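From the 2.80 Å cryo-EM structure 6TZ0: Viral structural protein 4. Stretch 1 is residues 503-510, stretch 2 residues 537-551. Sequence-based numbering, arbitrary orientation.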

# COMPACT_ATOMS: atom_id res chain seq x y z
N THR B 503 -11.91 -8.66 18.09
CA THR B 503 -12.96 -7.91 18.75
C THR B 503 -12.49 -7.51 20.14
O THR B 503 -12.45 -8.35 21.04
CB THR B 503 -14.25 -8.73 18.84
OG1 THR B 503 -13.96 -9.98 19.45
CG2 THR B 503 -14.86 -8.96 17.47
N THR B 504 -12.15 -6.24 20.31
CA THR B 504 -11.87 -5.69 21.62
C THR B 504 -12.73 -4.45 21.85
O THR B 504 -12.78 -3.56 21.00
CB THR B 504 -10.37 -5.40 21.81
OG1 THR B 504 -10.16 -4.60 22.98
CG2 THR B 504 -9.76 -4.74 20.61
N VAL B 505 -13.43 -4.43 22.97
CA VAL B 505 -14.36 -3.37 23.32
C VAL B 505 -13.88 -2.73 24.61
O VAL B 505 -13.01 -3.24 25.31
CB VAL B 505 -15.80 -3.87 23.47
CG1 VAL B 505 -16.29 -4.44 22.17
CG2 VAL B 505 -15.89 -4.90 24.57
N LEU B 506 -14.49 -1.60 24.94
CA LEU B 506 -14.26 -0.93 26.21
C LEU B 506 -15.59 -0.81 26.93
O LEU B 506 -16.59 -0.40 26.34
CB LEU B 506 -13.62 0.44 26.00
CG LEU B 506 -12.94 1.13 27.19
CD1 LEU B 506 -11.76 1.91 26.69
CD2 LEU B 506 -13.87 2.07 27.91
N LEU B 507 -15.59 -1.16 28.21
CA LEU B 507 -16.79 -1.21 29.02
C LEU B 507 -16.90 0.01 29.92
O LEU B 507 -15.92 0.42 30.55
CB LEU B 507 -16.79 -2.50 29.86
CG LEU B 507 -17.86 -2.88 30.88
CD1 LEU B 507 -18.08 -4.35 30.88
CD2 LEU B 507 -17.34 -2.51 32.24
N ARG B 508 -18.09 0.60 29.97
CA ARG B 508 -18.42 1.64 30.92
C ARG B 508 -19.63 1.20 31.73
O ARG B 508 -20.54 0.56 31.20
CB ARG B 508 -18.75 2.97 30.24
CG ARG B 508 -17.65 3.56 29.40
CD ARG B 508 -16.48 4.05 30.21
NE ARG B 508 -15.47 4.68 29.36
CZ ARG B 508 -15.38 5.98 29.15
NH1 ARG B 508 -16.21 6.80 29.77
NH2 ARG B 508 -14.45 6.47 28.35
N THR B 509 -19.64 1.52 33.02
CA THR B 509 -20.75 1.19 33.91
C THR B 509 -21.24 2.44 34.63
O THR B 509 -20.78 3.55 34.37
CB THR B 509 -20.36 0.13 34.94
OG1 THR B 509 -19.23 0.58 35.69
CG2 THR B 509 -20.05 -1.18 34.28
N ILE B 510 -22.19 2.24 35.54
CA ILE B 510 -22.65 3.31 36.41
C ILE B 510 -21.80 3.34 37.68
O ILE B 510 -22.29 3.11 38.79
CB ILE B 510 -24.14 3.11 36.72
CG1 ILE B 510 -24.42 1.66 37.10
CG2 ILE B 510 -24.98 3.45 35.52
CD1 ILE B 510 -25.54 1.54 38.03
N LEU B 537 -3.06 5.06 31.23
CA LEU B 537 -2.68 4.21 30.12
C LEU B 537 -3.85 3.72 29.26
O LEU B 537 -3.62 3.01 28.29
CB LEU B 537 -1.90 3.00 30.63
CG LEU B 537 -0.53 3.25 31.21
CD1 LEU B 537 -0.05 1.97 31.79
CD2 LEU B 537 0.39 3.75 30.12
N LEU B 538 -5.09 4.07 29.60
CA LEU B 538 -6.27 3.59 28.87
C LEU B 538 -7.13 4.74 28.38
O LEU B 538 -7.96 5.27 29.15
CB LEU B 538 -7.10 2.65 29.73
CG LEU B 538 -8.39 2.00 29.20
CD1 LEU B 538 -8.12 1.04 28.07
CD2 LEU B 538 -9.14 1.30 30.30
N PRO B 539 -6.98 5.17 27.14
CA PRO B 539 -7.95 6.07 26.52
C PRO B 539 -9.18 5.29 26.07
O PRO B 539 -9.29 4.08 26.24
CB PRO B 539 -7.20 6.63 25.33
CG PRO B 539 -5.80 6.39 25.61
CD PRO B 539 -5.73 5.14 26.38
N ALA B 540 -10.11 6.01 25.46
CA ALA B 540 -11.30 5.40 24.86
C ALA B 540 -11.11 5.25 23.35
O ALA B 540 -11.84 5.83 22.55
CB ALA B 540 -12.53 6.23 25.18
N LEU B 541 -10.12 4.45 22.97
CA LEU B 541 -9.77 4.29 21.57
C LEU B 541 -10.35 3.02 20.95
O LEU B 541 -10.20 2.83 19.74
CB LEU B 541 -8.25 4.31 21.40
CG LEU B 541 -7.64 5.67 21.76
CD1 LEU B 541 -6.13 5.67 21.68
CD2 LEU B 541 -8.19 6.76 20.87
N HIS B 542 -11.01 2.18 21.73
CA HIS B 542 -11.81 1.09 21.20
C HIS B 542 -13.29 1.42 21.37
O HIS B 542 -13.64 2.42 21.99
CB HIS B 542 -11.45 -0.24 21.87
CG HIS B 542 -10.07 -0.71 21.54
ND1 HIS B 542 -9.01 -0.53 22.39
CD2 HIS B 542 -9.57 -1.26 20.42
CE1 HIS B 542 -7.92 -1.02 21.82
NE2 HIS B 542 -8.23 -1.46 20.62
N THR B 543 -14.14 0.57 20.80
CA THR B 543 -15.57 0.87 20.77
C THR B 543 -16.16 0.73 22.16
O THR B 543 -15.92 -0.26 22.86
CB THR B 543 -16.30 -0.06 19.80
OG1 THR B 543 -16.35 -1.38 20.35
CG2 THR B 543 -15.57 -0.13 18.49
N THR B 544 -16.93 1.73 22.58
CA THR B 544 -17.47 1.78 23.92
C THR B 544 -18.80 1.04 23.97
O THR B 544 -19.69 1.29 23.16
CB THR B 544 -17.65 3.23 24.37
OG1 THR B 544 -16.38 3.89 24.34
CG2 THR B 544 -18.19 3.29 25.77
N VAL B 545 -18.91 0.10 24.92
CA VAL B 545 -20.07 -0.77 25.04
C VAL B 545 -20.56 -0.70 26.48
O VAL B 545 -19.75 -0.75 27.41
CB VAL B 545 -19.73 -2.22 24.64
CG1 VAL B 545 -20.92 -3.10 24.78
CG2 VAL B 545 -19.23 -2.30 23.22
N TYR B 546 -21.87 -0.57 26.67
CA TYR B 546 -22.52 -0.65 27.97
C TYR B 546 -23.01 -2.07 28.23
O TYR B 546 -23.11 -2.86 27.29
CB TYR B 546 -23.68 0.35 28.03
CG TYR B 546 -23.23 1.78 28.05
CD1 TYR B 546 -22.60 2.31 29.17
CD2 TYR B 546 -23.49 2.62 26.99
CE1 TYR B 546 -22.19 3.62 29.20
CE2 TYR B 546 -23.10 3.94 27.01
CZ TYR B 546 -22.45 4.43 28.12
OH TYR B 546 -22.06 5.74 28.15
N PRO B 547 -23.29 -2.43 29.49
CA PRO B 547 -23.77 -3.80 29.77
C PRO B 547 -25.09 -4.18 29.12
O PRO B 547 -25.24 -5.34 28.70
CB PRO B 547 -23.88 -3.81 31.30
CG PRO B 547 -22.85 -2.88 31.74
CD PRO B 547 -22.83 -1.78 30.74
N PHE B 548 -26.06 -3.26 29.01
CA PHE B 548 -27.33 -3.64 28.38
C PHE B 548 -27.15 -3.87 26.89
O PHE B 548 -27.89 -4.65 26.30
CB PHE B 548 -28.41 -2.58 28.65
CG PHE B 548 -28.28 -1.33 27.81
CD1 PHE B 548 -27.39 -0.33 28.15
CD2 PHE B 548 -29.11 -1.14 26.71
CE1 PHE B 548 -27.29 0.80 27.38
CE2 PHE B 548 -29.01 0.00 25.95
CZ PHE B 548 -28.11 0.97 26.28
N GLU B 549 -26.13 -3.25 26.30
CA GLU B 549 -25.80 -3.51 24.90
C GLU B 549 -25.21 -4.91 24.73
O GLU B 549 -25.53 -5.60 23.75
CB GLU B 549 -24.83 -2.44 24.41
CG GLU B 549 -25.46 -1.07 24.37
CD GLU B 549 -24.50 0.02 23.96
OE1 GLU B 549 -23.28 -0.23 23.92
OE2 GLU B 549 -24.96 1.14 23.66
N MET B 550 -24.38 -5.35 25.67
CA MET B 550 -23.86 -6.71 25.62
C MET B 550 -24.93 -7.76 25.89
O MET B 550 -24.80 -8.89 25.43
CB MET B 550 -22.70 -6.89 26.60
CG MET B 550 -21.37 -6.51 26.00
SD MET B 550 -19.94 -6.66 27.08
CE MET B 550 -20.10 -5.10 27.92
N LEU B 551 -25.97 -7.42 26.64
CA LEU B 551 -27.06 -8.38 26.77
C LEU B 551 -27.96 -8.38 25.54
O LEU B 551 -28.44 -9.44 25.11
CB LEU B 551 -27.87 -8.09 28.03
CG LEU B 551 -27.08 -8.27 29.32
CD1 LEU B 551 -27.92 -7.90 30.53
CD2 LEU B 551 -26.56 -9.69 29.43

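Parallel β-strands show how a regular backbone ladder fixes where side chains begin, while rotamers settle where they end. Here a short strand ending at Leu 507 pairs with a second one ending at Val 545, both running the same way with an angle of 51° between their directions. In a parallel pair, one residue typically bonds to two partners that straddle its counterpart, and Leu 506 does so: its N donates to Thr 543 O at 2.9 Å, and its O accepts from Val 545 N at 2.8 Å, both nearly straight. The ladder then loosens. Arg 508 N reaches Val 545 O at 3.3 Å, a weak hydrogen bond, yet the same carbonyl also receives a CA-H...O contact from Leu 507 CA, 3.4 Å from Val 545 O. A similar contact joins Thr 544 CA to Leu 506 O, also at 3.4 Å, so each carbonyl is approached by both an amide and an α-carbon.

Alternation along the strands divides the side chains. Val 505, Leu 507, Thr 543 and Val 545 share one face, Leu 506 and Thr 544 the other. On the first, the m rotamer of Val 505 and the t rotamer of Val 545 accompany a close apolar contact, Val 505 CB lying 3.8 Å from Val 545 CG2. Val 505 CG1 also comes within 3.6 Å of Thr 543 OG1, a methyl resting against a hydroxyl. Leu 507 is t at chi1, with chi2 between wells at 145°, and its CD1 meets the terminal methyl of Met 550, Leu 507 CD1 to Met 550 CE being 3.7 Å. The CA-to-CB bond of Met 550, on the helix that follows the strand, points toward stretch 1; its chi2 of 179° extends the chain before chi3, m at -83°, turns the methyl.

Leu 506 is covered most by the opposing stretch. Its chi1 is t and its chi2, 146°, again lies between wells. Leu 506 CD1 packs against the loop preceding the partner strand, 4.0 Å from Leu 538 CD1 and 3.3 Å from Pro 539 O. The former is ordinary apolar packing; the latter is a close van der Waals approach to a carbonyl. Near the start of the pairing, Thr 504 adopts t, with Thr 504 CG2 3.5 Å from His 542 CD2 and its hydroxyl oxygen over one face of the imidazole. His 542 NE2 is satisfied elsewhere in the structure.

Arg 508 packs with both its aliphatic part and the edge of its guanidinium. Two m torsions followed by t at chi3 lay it along the partner: Arg 508 CG is 3.7 Å from Thr 544 CG2, and Arg 508 NH2 is 3.7 Å from Ala 540 CB, which lies at the guanidinium edge. Arg 508 CB also touches Tyr 546 CE1 at 3.7 Å. Although the CA-to-CB bond of Tyr 546 points away, its m rotamer brings the ring back to this contact. Tyr 546 occupies the N-cap position, where Tyr 546 N donates to Glu 549 OE1 at 3.1 Å, joining strand exit to helix start.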